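PDB 5YYL: major royal jelly protein 1 from Apis mellifera, which is the most abundant protein of royal jelly, binds sterols such as 24-methylenecholesterol, and probably serves as nutrition for developing honeybee larvae. Local coordinates for residues Phe369-Leu381 with Asp420-Leu432. Residues are numbered along the deposited sequence; the frame is centred on the assembly and turned at random.
Sequences FDRYINREYILVL and DNDRTPFKISIHL. With 94R ((3beta,14beta,17alpha)-ergosta-5,24(28)-dien-3-ol), chain H; 94R ((3beta,14beta,17alpha)-ergosta-5,24(28)-dien-3-ol), chain F.
Tyr372 and Phe426 meet with their ring planes only 12° apart but slid so far that they barely overlap, CD1 of Tyr372 lying over one face of the Phe426 ring. Over the opposite face comes C16 of one bound sterol, so a broad, flat, apolar side chain suits this place. Beside this pair run two backbone hydrogen bonds of a parallel strand pair, Ile428 N to Tyr372 O (2.8 Å, nearly straight at 166°) and Asn374 N to Ile428 O (2.8 Å). Strand 426-430, close to the C-terminus, thereby adds a parallel strand to a mixed sheet of the beta-propeller protein; its other side pairs antiparallel with a strand of the second subunit, carrying the sheet across the interface. On the sterol-facing side, which Ile428 shares, Ile373 CG2 packs on Ile430 CG1 at 3.8 Å, and the CD1 atoms of Ile373 and Ile430 touch the second sterol. Against this well-packed apolar part, rings and isoleucines together, stands the less buried, polar sheet face of Asn374 and Ser429: the amide ND2 of Asn374 reaches Ser429 OG in its own plane, while Lys427 NZ sits above the carbonyl plane of Asn374 OD1 at 2.9 Å. At the more open end the guanidinium groups of Arg371 and Arg423 stack with centres 4.0 Å apart, like charges that solvent probably screens; a water bridges Arg423 NE and Arg371 O.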
ATOM      1  N   PHE A 369      -6.486 -12.856  14.136  1.00 26.74           N
ATOM      2  CA  PHE A 369      -6.941 -13.391  12.866  1.00 25.30           C
ATOM      3  C   PHE A 369      -6.956 -14.912  12.762  1.00 25.38           C
ATOM      4  O   PHE A 369      -7.201 -15.443  11.678  1.00 24.92           O
ATOM      5  CB  PHE A 369      -6.074 -12.835  11.715  1.00 24.59           C
ATOM      6  CG  PHE A 369      -6.025 -11.328  11.634  1.00 23.92           C
ATOM      7  CD1 PHE A 369      -7.111 -10.540  11.999  1.00 24.23           C
ATOM      8  CD2 PHE A 369      -4.887 -10.695  11.155  1.00 24.21           C
ATOM      9  CE1 PHE A 369      -7.051  -9.147  11.911  1.00 24.33           C
ATOM     10  CE2 PHE A 369      -4.817  -9.314  11.086  1.00 24.93           C
ATOM     11  CZ  PHE A 369      -5.909  -8.532  11.454  1.00 24.21           C
ATOM     12  N   ASP A 370      -6.724 -15.631  13.852  1.00 27.36           N
ATOM     13  CA  ASP A 370      -6.726 -17.105  13.796  1.00 29.81           C
ATOM     14  C   ASP A 370      -8.045 -17.664  13.264  1.00 29.45           C
ATOM     15  O   ASP A 370      -8.060 -18.642  12.525  1.00 28.87           O
ATOM     16  CB  ASP A 370      -6.444 -17.726  15.179  1.00 32.70           C
ATOM     17  CG  ASP A 370      -5.003 -17.516  15.655  1.00 34.66           C
ATOM     18  OD1 ASP A 370      -4.773 -17.588  16.893  1.00 36.62           O
ATOM     19  OD2 ASP A 370      -4.108 -17.283  14.807  1.00 35.01           O
ATOM     20  N   ARG A 371      -9.149 -17.023  13.652  1.00 29.70           N
ATOM     21  CA  ARG A 371     -10.494 -17.404  13.223  1.00 29.73           C
ATOM     22  C   ARG A 371     -10.712 -17.434  11.705  1.00 26.89           C
ATOM     23  O   ARG A 371     -11.579 -18.167  11.219  1.00 26.81           O
ATOM     24  CB  ARG A 371     -11.529 -16.493  13.882  1.00 33.11           C
ATOM     25  CG  ARG A 371     -11.488 -15.022  13.474  1.00 35.26           C
ATOM     26  CD  ARG A 371     -12.616 -14.223  14.116  1.00 36.37           C
ATOM     27  NE  ARG A 371     -12.446 -14.185  15.582  1.00 36.96           N
ATOM     28  CZ  ARG A 371     -13.419 -14.260  16.493  1.00 36.84           C
ATOM     29  NH1 ARG A 371     -14.696 -14.368  16.142  1.00 37.42           N
ATOM     30  NH2 ARG A 371     -13.092 -14.239  17.777  1.00 38.63           N
ATOM     31  N   TYR A 372      -9.934 -16.647  10.968  1.00 24.54           N
ATOM     32  CA  TYR A 372     -10.037 -16.595   9.519  1.00 23.98           C
ATOM     33  C   TYR A 372      -9.214 -17.625   8.764  1.00 23.99           C
ATOM     34  O   TYR A 372      -9.338 -17.729   7.547  1.00 22.70           O
ATOM     35  CB  TYR A 372      -9.627 -15.221   9.050  1.00 24.43           C
ATOM     36  CG  TYR A 372     -10.496 -14.134   9.606  1.00 24.71           C
ATOM     37  CD1 TYR A 372     -11.791 -13.969   9.148  1.00 25.35           C
ATOM     38  CD2 TYR A 372     -10.026 -13.269  10.574  1.00 23.65           C
ATOM     39  CE1 TYR A 372     -12.599 -12.964   9.642  1.00 26.32           C
ATOM     40  CE2 TYR A 372     -10.819 -12.265  11.080  1.00 24.64           C
ATOM     41  CZ  TYR A 372     -12.108 -12.117  10.607  1.00 26.05           C
ATOM     42  OH  TYR A 372     -12.910 -11.116  11.085  1.00 27.58           O
ATOM     43  N   ILE A 373      -8.380 -18.388   9.469  1.00 25.97           N
ATOM     44  CA  ILE A 373      -7.303 -19.154   8.837  1.00 26.40           C
ATOM     45  C   ILE A 373      -7.218 -20.569   9.370  1.00 25.88           C
ATOM     46  O   ILE A 373      -7.087 -20.770  10.580  1.00 25.45           O
ATOM     47  CB  ILE A 373      -5.927 -18.480   9.058  1.00 26.97           C
ATOM     48  CG1 ILE A 373      -6.048 -16.983   8.764  1.00 27.46           C
ATOM     49  CG2 ILE A 373      -4.871 -19.121   8.156  1.00 27.33           C
ATOM     50  CD1 ILE A 373      -4.777 -16.240   8.598  1.00 29.28           C
ATOM     51  N   ASN A 374      -7.269 -21.536   8.454  1.00 26.46           N
ATOM     52  CA  ASN A 374      -6.861 -22.901   8.759  1.00 27.48           C
ATOM     53  C   ASN A 374      -5.360 -22.937   8.657  1.00 26.36           C
ATOM     54  O   ASN A 374      -4.830 -23.069   7.558  1.00 25.42           O
ATOM     55  CB  ASN A 374      -7.483 -23.888   7.777  1.00 28.89           C
ATOM     56  CG  ASN A 374      -8.962 -24.053   7.986  1.00 29.65           C
ATOM     57  OD1 ASN A 374      -9.452 -23.965   9.110  1.00 31.45           O
ATOM     58  ND2 ASN A 374      -9.686 -24.287   6.910  1.00 29.88           N
ATOM     59  N   ARG A 375      -4.686 -22.792   9.800  1.00 27.14           N
ATOM     60  CA  ARG A 375      -3.246 -22.474   9.814  1.00 29.16           C
ATOM     61  C   ARG A 375      -2.340 -23.683   9.567  1.00 28.48           C
ATOM     62  O   ARG A 375      -1.263 -23.523   9.001  1.00 29.31           O
ATOM     63  CB  ARG A 375      -2.848 -21.781  11.120  1.00 32.90           C
ATOM     64  CG  ARG A 375      -3.483 -20.397  11.269  1.00 37.14           C
ATOM     65  CD  ARG A 375      -3.432 -19.776  12.687  1.00 40.73           C
ATOM     66  NE  ARG A 375      -2.279 -20.090  13.564  1.00 45.80           N
ATOM     67  CZ  ARG A 375      -1.025 -19.665  13.394  1.00 50.81           C
ATOM     68  NH1 ARG A 375      -0.714 -18.911  12.339  1.00 55.36           N
ATOM     69  NH2 ARG A 375      -0.077 -20.001  14.266  1.00 51.08           N
ATOM     70  N   GLU A 376      -2.774 -24.870   9.977  1.00 26.72           N
ATOM     71  CA  GLU A 376      -1.919 -26.059   9.992  1.00 24.90           C
ATOM     72  C   GLU A 376      -1.866 -26.745   8.642  1.00 23.25           C
ATOM     73  O   GLU A 376      -2.898 -26.935   8.004  1.00 21.76           O
ATOM     74  CB  GLU A 376      -2.415 -27.089  11.006  1.00 26.68           C
ATOM     75  CG  GLU A 376      -1.977 -26.817  12.431  1.00 27.90           C
ATOM     76  CD  GLU A 376      -2.510 -27.868  13.400  1.00 30.56           C
ATOM     77  OE1 GLU A 376      -1.663 -28.383  14.205  1.00 31.19           O
ATOM     78  OE2 GLU A 376      -3.747 -28.180  13.355  1.00 30.08           O
ATOM     79  N   TYR A 377      -0.656 -27.130   8.240  1.00 22.69           N
ATOM     80  CA  TYR A 377      -0.416 -27.910   7.026  1.00 21.98           C
ATOM     81  C   TYR A 377       0.605 -29.004   7.271  1.00 21.11           C
ATOM     82  O   TYR A 377       1.452 -28.895   8.163  1.00 19.72           O
ATOM     83  CB  TYR A 377       0.058 -27.010   5.875  1.00 22.64           C
ATOM     84  CG  TYR A 377       1.336 -26.237   6.112  1.00 23.23           C
ATOM     85  CD1 TYR A 377       1.332 -25.018   6.785  1.00 23.65           C
ATOM     86  CD2 TYR A 377       2.555 -26.703   5.617  1.00 23.35           C
ATOM     87  CE1 TYR A 377       2.512 -24.312   6.981  1.00 23.88           C
ATOM     88  CE2 TYR A 377       3.747 -25.988   5.800  1.00 22.93           C
ATOM     89  CZ  TYR A 377       3.724 -24.809   6.486  1.00 23.26           C
ATOM     90  OH  TYR A 377       4.899 -24.117   6.685  1.00 23.30           O
ATOM     91  N   ILE A 378       0.538 -30.038   6.436  1.00 20.53           N
ATOM     92  CA  ILE A 378       1.352 -31.235   6.606  1.00 20.56           C
ATOM     93  C   ILE A 378       2.352 -31.371   5.465  1.00 20.20           C
ATOM     94  O   ILE A 378       1.998 -31.121   4.322  1.00 19.77           O
ATOM     95  CB  ILE A 378       0.457 -32.492   6.694  1.00 21.04           C
ATOM     96  CG1 ILE A 378       1.224 -33.676   7.264  1.00 20.83           C
ATOM     97  CG2 ILE A 378      -0.150 -32.868   5.333  1.00 21.63           C
ATOM     98  CD1 ILE A 378       0.330 -34.860   7.544  1.00 21.07           C
ATOM     99  N   LEU A 379       3.595 -31.736   5.796  1.00 19.48           N
ATOM    100  CA  LEU A 379       4.644 -32.047   4.825  1.00 18.80           C
ATOM    101  C   LEU A 379       4.909 -33.548   4.868  1.00 18.93           C
ATOM    102  O   LEU A 379       5.110 -34.109   5.934  1.00 18.37           O
ATOM    103  CB  LEU A 379       5.936 -31.315   5.207  1.00 18.89           C
ATOM    104  CG  LEU A 379       5.905 -29.786   5.289  1.00 18.62           C
ATOM    105  CD1 LEU A 379       7.129 -29.255   6.007  1.00 18.54           C
ATOM    106  CD2 LEU A 379       5.761 -29.198   3.900  1.00 18.59           C
ATOM    107  N   VAL A 380       4.953 -34.192   3.715  1.00 19.67           N
ATOM    108  CA  VAL A 380       5.100 -35.647   3.634  1.00 20.48           C
ATOM    109  C   VAL A 380       6.280 -36.023   2.730  1.00 21.84           C
ATOM    110  O   VAL A 380       6.285 -35.673   1.558  1.00 22.60           O
ATOM    111  CB  VAL A 380       3.821 -36.284   3.066  1.00 19.78           C
ATOM    112  CG1 VAL A 380       3.942 -37.796   3.040  1.00 20.13           C
ATOM    113  CG2 VAL A 380       2.615 -35.846   3.878  1.00 19.48           C
ATOM    114  N   LEU A 381       7.280 -36.716   3.282  1.00 22.94           N
ATOM    115  CA  LEU A 381       8.351 -37.326   2.485  1.00 24.29           C
ATOM    116  C   LEU A 381       7.909 -38.712   2.134  1.00 25.38           C
ATOM    117  O   LEU A 381       7.620 -39.521   3.012  1.00 25.98           O
ATOM    118  CB  LEU A 381       9.686 -37.427   3.236  1.00 24.98           C
ATOM    119  CG  LEU A 381      10.799 -38.176   2.481  1.00 25.08           C
ATOM    120  CD1 LEU A 381      11.166 -37.455   1.195  1.00 25.28           C
ATOM    121  CD2 LEU A 381      12.034 -38.335   3.346  1.00 26.15           C
ATOM    122  N   ASP A 420     -16.254 -27.716  13.391  1.00 58.38           N
ATOM    123  CA  ASP A 420     -16.082 -26.427  12.715  1.00 61.96           C
ATOM    124  C   ASP A 420     -17.059 -25.371  13.232  1.00 65.01           C
ATOM    125  O   ASP A 420     -18.275 -25.560  13.127  1.00 62.38           O
ATOM    126  CB  ASP A 420     -16.278 -26.594  11.199  1.00 64.10           C
ATOM    127  N   ASN A 421     -16.520 -24.293  13.809  1.00 68.82           N
ATOM    128  CA  ASN A 421     -17.288 -23.070  14.110  1.00 65.40           C
ATOM    129  C   ASN A 421     -17.250 -22.162  12.866  1.00 62.29           C
ATOM    130  O   ASN A 421     -16.229 -21.538  12.579  1.00 64.53           O
ATOM    131  CB  ASN A 421     -16.719 -22.333  15.343  1.00 66.69           C
ATOM    132  CG  ASN A 421     -16.629 -23.221  16.576  1.00 65.14           C
ATOM    133  N   ASP A 422     -18.360 -22.114  12.135  1.00 55.53           N
ATOM    134  CA  ASP A 422     -18.465 -21.392  10.859  1.00 50.51           C
ATOM    135  C   ASP A 422     -18.940 -19.967  11.168  1.00 47.11           C
ATOM    136  O   ASP A 422     -20.123 -19.638  11.003  1.00 47.99           O
ATOM    137  CB  ASP A 422     -19.448 -22.161   9.952  1.00 52.32           C
ATOM    138  CG  ASP A 422     -19.404 -21.734   8.487  1.00 53.68           C
ATOM    139  OD1 ASP A 422     -18.921 -20.611   8.181  1.00 55.45           O
ATOM    140  OD2 ASP A 422     -19.891 -22.537   7.649  1.00 50.40           O
ATOM    141  N   ARG A 423     -18.004 -19.126  11.616  1.00 42.94           N
ATOM    142  CA  ARG A 423     -18.341 -17.838  12.265  1.00 39.00           C
ATOM    143  C   ARG A 423     -17.796 -16.593  11.567  1.00 34.26           C
ATOM    144  O   ARG A 423     -17.746 -15.533  12.156  1.00 35.48           O
ATOM    145  CB  ARG A 423     -17.890 -17.861  13.730  1.00 41.65           C
ATOM    146  CG  ARG A 423     -16.415 -18.158  13.935  1.00 46.10           C
ATOM    147  CD  ARG A 423     -15.982 -17.922  15.387  1.00 48.31           C
ATOM    148  NE  ARG A 423     -14.580 -18.287  15.581  1.00 49.81           N
ATOM    149  CZ  ARG A 423     -13.907 -18.240  16.731  1.00 48.81           C
ATOM    150  NH1 ARG A 423     -12.620 -18.590  16.738  1.00 47.45           N
ATOM    151  NH2 ARG A 423     -14.488 -17.847  17.862  1.00 48.88           N
ATOM    152  N   THR A 424     -17.412 -16.723  10.303  1.00 29.67           N
ATOM    153  CA  THR A 424     -16.828 -15.627   9.535  1.00 26.30           C
ATOM    154  C   THR A 424     -17.304 -15.751   8.109  1.00 24.90           C
ATOM    155  O   THR A 424     -17.513 -16.851   7.631  1.00 24.98           O
ATOM    156  CB  THR A 424     -15.291 -15.701   9.528  1.00 25.40           C
ATOM    157  OG1 THR A 424     -14.861 -17.020   9.172  1.00 23.96           O
ATOM    158  CG2 THR A 424     -14.747 -15.347  10.909  1.00 26.34           C
ATOM    159  N   PRO A 425     -17.446 -14.631   7.394  1.00 22.84           N
ATOM    160  CA  PRO A 425     -17.799 -14.751   5.984  1.00 23.02           C
ATOM    161  C   PRO A 425     -16.716 -15.364   5.084  1.00 23.49           C
ATOM    162  O   PRO A 425     -16.973 -15.585   3.911  1.00 23.59           O
ATOM    163  CB  PRO A 425     -18.081 -13.309   5.576  1.00 22.19           C
ATOM    164  CG  PRO A 425     -17.265 -12.502   6.495  1.00 22.27           C
ATOM    165  CD  PRO A 425     -17.224 -13.240   7.787  1.00 22.00           C
ATOM    166  N   PHE A 426     -15.507 -15.580   5.603  1.00 24.83           N
ATOM    167  CA  PHE A 426     -14.454 -16.254   4.840  1.00 24.91           C
ATOM    168  C   PHE A 426     -13.502 -17.081   5.704  1.00 24.79           C
ATOM    169  O   PHE A 426     -13.331 -16.819   6.892  1.00 23.58           O
ATOM    170  CB  PHE A 426     -13.676 -15.244   3.991  1.00 25.56           C
ATOM    171  CG  PHE A 426     -12.741 -14.377   4.779  1.00 27.20           C
ATOM    172  CD1 PHE A 426     -11.392 -14.695   4.863  1.00 29.14           C
ATOM    173  CD2 PHE A 426     -13.193 -13.243   5.436  1.00 27.18           C
ATOM    174  CE1 PHE A 426     -10.516 -13.896   5.580  1.00 29.16           C
ATOM    175  CE2 PHE A 426     -12.322 -12.440   6.157  1.00 27.41           C
ATOM    176  CZ  PHE A 426     -10.983 -12.769   6.232  1.00 28.56           C
ATOM    177  N   LYS A 427     -12.906 -18.096   5.091  1.00 25.77           N
ATOM    178  CA  LYS A 427     -11.925 -18.967   5.738  1.00 26.44           C
ATOM    179  C   LYS A 427     -10.830 -19.249   4.731  1.00 25.71           C
ATOM    180  O   LYS A 427     -11.132 -19.646   3.602  1.00 26.23           O
ATOM    181  CB  LYS A 427     -12.566 -20.282   6.195  1.00 27.69           C
ATOM    182  CG  LYS A 427     -11.827 -20.988   7.321  1.00 29.50           C
ATOM    183  CD  LYS A 427     -11.908 -20.181   8.621  1.00 32.00           C
ATOM    184  CE  LYS A 427     -12.179 -21.049   9.836  1.00 35.39           C
ATOM    185  NZ  LYS A 427     -10.987 -21.844  10.268  1.00 37.32           N
ATOM    186  N   ILE A 428      -9.577 -19.015   5.125  1.00 24.86           N
ATOM    187  CA  ILE A 428      -8.428 -19.248   4.246  1.00 24.95           C
ATOM    188  C   ILE A 428      -7.653 -20.503   4.626  1.00 24.74           C
ATOM    189  O   ILE A 428      -7.148 -20.639   5.752  1.00 24.49           O
ATOM    190  CB  ILE A 428      -7.454 -18.063   4.243  1.00 24.74           C
ATOM    191  CG1 ILE A 428      -8.243 -16.757   4.146  1.00 23.74           C
ATOM    192  CG2 ILE A 428      -6.455 -18.238   3.092  1.00 25.03           C
ATOM    193  CD1 ILE A 428      -7.448 -15.551   3.708  1.00 23.93           C
ATOM    194  N   SER A 429      -7.543 -21.413   3.667  1.00 25.95           N
ATOM    195  CA  SER A 429      -6.735 -22.620   3.845  1.00 28.53           C
ATOM    196  C   SER A 429      -5.323 -22.411   3.281  1.00 29.43           C
ATOM    197  O   SER A 429      -5.164 -21.907   2.172  1.00 27.97           O
ATOM    198  CB  SER A 429      -7.418 -23.811   3.198  1.00 28.46           C
ATOM    199  OG  SER A 429      -8.447 -24.248   4.052  1.00 28.90           O
ATOM    200  N   ILE A 430      -4.319 -22.789   4.073  1.00 30.20           N
ATOM    201  CA  ILE A 430      -2.923 -22.564   3.749  1.00 30.91           C
ATOM    202  C   ILE A 430      -2.139 -23.862   3.629  1.00 30.97           C
ATOM    203  O   ILE A 430      -2.337 -24.789   4.408  1.00 28.30           O
ATOM    204  CB  ILE A 430      -2.258 -21.771   4.870  1.00 31.53           C
ATOM    205  CG1 ILE A 430      -3.013 -20.479   5.135  1.00 33.12           C
ATOM    206  CG2 ILE A 430      -0.801 -21.479   4.534  1.00 32.63           C
ATOM    207  CD1 ILE A 430      -3.050 -19.517   3.960  1.00 34.85           C
ATOM    208  N   HIS A 431      -1.256 -23.898   2.637  1.00 31.86           N
ATOM    209  CA  HIS A 431      -0.042 -24.722   2.687  1.00 34.63           C
ATOM    210  C   HIS A 431       1.064 -24.011   1.885  1.00 37.94           C
ATOM    211  O   HIS A 431       0.898 -22.840   1.534  1.00 39.49           O
ATOM    212  CB  HIS A 431      -0.318 -26.152   2.218  1.00 32.47           C
ATOM    213  CG  HIS A 431      -0.859 -26.262   0.833  1.00 30.98           C
ATOM    214  ND1 HIS A 431      -0.153 -25.851  -0.274  1.00 29.76           N
ATOM    215  CD2 HIS A 431      -2.024 -26.779   0.365  1.00 30.81           C
ATOM    216  CE1 HIS A 431      -0.860 -26.107  -1.363  1.00 30.03           C
ATOM    217  NE2 HIS A 431      -2.004 -26.656  -1.002  1.00 29.06           N
ATOM    218  N   LEU A 432       2.197 -24.663   1.643  1.00 41.21           N
ATOM    219  CA  LEU A 432       3.261 -24.054   0.809  1.00 43.59           C
ATOM    220  C   LEU A 432       3.040 -24.254  -0.715  1.00 46.35           C
ATOM    221  O   LEU A 432       3.817 -23.763  -1.541  1.00 46.49           O
ATOM    222  CB  LEU A 432       4.647 -24.565   1.222  1.00 43.70           C
ATOM    223  CG  LEU A 432       5.051 -24.512   2.698  1.00 44.27           C
ATOM    224  CD1 LEU A 432       6.473 -25.004   2.870  1.00 43.94           C
ATOM    225  CD2 LEU A 432       4.926 -23.128   3.316  1.00 43.84           C
ATOM    226  OXT LEU A 432       2.088 -24.893  -1.180  1.00 48.96           O
TER
HETATM  227  C1  94R H 502     -10.811 -10.895  -4.857  1.00 34.51           C
HETATM  228  O1  94R H 502     -12.813 -12.289  -7.696  1.00 41.30           O
HETATM  229  C2  94R H 502     -11.476 -10.929  -6.231  1.00 34.67           C
HETATM  230  C3  94R H 502     -12.193 -12.261  -6.401  1.00 36.32           C
HETATM  231  C4  94R H 502     -13.266 -12.462  -5.330  1.00 34.15           C
HETATM  232  C5  94R H 502     -12.744 -12.175  -3.939  1.00 32.21           C
HETATM  233  C10 94R H 502     -11.792 -11.018  -3.669  1.00 32.74           C
HETATM  234  C19 94R H 502     -12.593  -9.718  -3.538  1.00 33.48           C
HETATM  235  C9  94R H 502     -11.012 -11.335  -2.386  1.00 30.84           C
HETATM  236  C11 94R H 502      -9.984 -10.264  -2.027  1.00 30.63           C
HETATM  237  C12 94R H 502      -9.210 -10.553  -0.746  1.00 30.83           C
HETATM  238  C13 94R H 502     -10.151 -10.770   0.435  1.00 29.90           C
HETATM  239  C18 94R H 502     -10.925  -9.481   0.766  1.00 30.96           C
HETATM  240  C17 94R H 502      -9.480 -11.348   1.684  1.00 29.57           C
HETATM  241  C20 94R H 502      -8.712 -10.407   2.620  1.00 30.23           C
HETATM  242  C22 94R H 502      -7.971 -11.227   3.673  1.00 30.55           C
HETATM  243  C23 94R H 502      -8.209 -10.573   5.016  1.00 31.05           C
HETATM  244  C24 94R H 502      -7.393 -11.144   6.136  1.00 32.17           C
HETATM  245  C28 94R H 502      -7.099 -12.426   6.271  1.00 32.93           C
HETATM  246  C25 94R H 502      -6.939 -10.187   7.172  1.00 33.47           C
HETATM  247  C27 94R H 502      -5.424 -10.219   7.293  1.00 33.00           C
HETATM  248  C26 94R H 502      -7.685 -10.556   8.448  1.00 34.75           C
HETATM  249  C21 94R H 502      -7.714  -9.465   1.947  1.00 30.14           C
HETATM  250  C16 94R H 502     -10.638 -12.035   2.398  1.00 29.31           C
HETATM  251  C15 94R H 502     -11.692 -12.311   1.326  1.00 29.74           C
HETATM  252  C14 94R H 502     -11.028 -11.929   0.024  1.00 29.41           C
HETATM  253  C8  94R H 502     -11.904 -11.666  -1.200  1.00 30.58           C
HETATM  254  C7  94R H 502     -12.728 -12.894  -1.520  1.00 32.51           C
HETATM  255  C6  94R H 502     -13.171 -12.986  -2.968  1.00 32.50           C
HETATM  256  C1  94R F 503      -2.459 -13.114   7.792  1.00 33.28           C
HETATM  257  O1  94R F 503      -1.270 -15.142  10.781  1.00 39.22           O
HETATM  258  C2  94R F 503      -1.745 -13.373   9.123  1.00 35.64           C
HETATM  259  C3  94R F 503      -1.943 -14.816   9.559  1.00 36.04           C
HETATM  260  C4  94R F 503      -1.448 -15.783   8.488  1.00 33.96           C
HETATM  261  C5  94R F 503      -1.861 -15.395   7.089  1.00 30.63           C
HETATM  262  C10 94R F 503      -1.874 -13.952   6.661  1.00 31.33           C
HETATM  263  C19 94R F 503      -0.421 -13.544   6.418  1.00 32.51           C
HETATM  264  C9  94R F 503      -2.749 -13.804   5.410  1.00 30.50           C
HETATM  265  C11 94R F 503      -2.774 -12.383   4.826  1.00 30.74           C
HETATM  266  C12 94R F 503      -3.595 -12.219   3.536  1.00 30.70           C
HETATM  267  C13 94R F 503      -3.106 -13.207   2.481  1.00 30.32           C
HETATM  268  C18 94R F 503      -1.691 -12.848   2.016  1.00 29.97           C
HETATM  269  C17 94R F 503      -4.031 -13.415   1.275  1.00 31.04           C
HETATM  270  C20 94R F 503      -3.984 -12.418   0.119  1.00 31.60           C
HETATM  271  C22 94R F 503      -5.096 -12.752  -0.868  1.00 32.32           C
HETATM  272  C23 94R F 503      -4.714 -12.404  -2.295  1.00 32.69           C
HETATM  273  C24 94R F 503      -5.805 -12.729  -3.310  1.00 33.67           C
HETATM  274  C28 94R F 503      -6.803 -13.595  -3.125  1.00 34.36           C
HETATM  275  C25 94R F 503      -5.698 -12.044  -4.633  1.00 34.34           C
HETATM  276  C27 94R F 503      -7.044 -11.428  -5.033  1.00 35.30           C
HETATM  277  C26 94R F 503      -5.159 -13.039  -5.658  1.00 34.39           C
HETATM  278  C21 94R F 503      -4.159 -10.978   0.581  1.00 32.32           C
HETATM  279  C16 94R F 503      -3.694 -14.834   0.798  1.00 31.85           C
HETATM  280  C15 94R F 503      -3.022 -15.549   1.963  1.00 31.64           C
HETATM  281  C14 94R F 503      -3.225 -14.585   3.114  1.00 30.18           C
HETATM  282  C8  94R F 503      -2.373 -14.817   4.340  1.00 29.71           C
HETATM  283  C7  94R F 503      -2.597 -16.226   4.843  1.00 29.93           C
HETATM  284  C6  94R F 503      -2.169 -16.405   6.270  1.00 29.90           C
HETATM  285  O   HOH W   1     -13.454 -19.622  12.963  1.00 24.96           O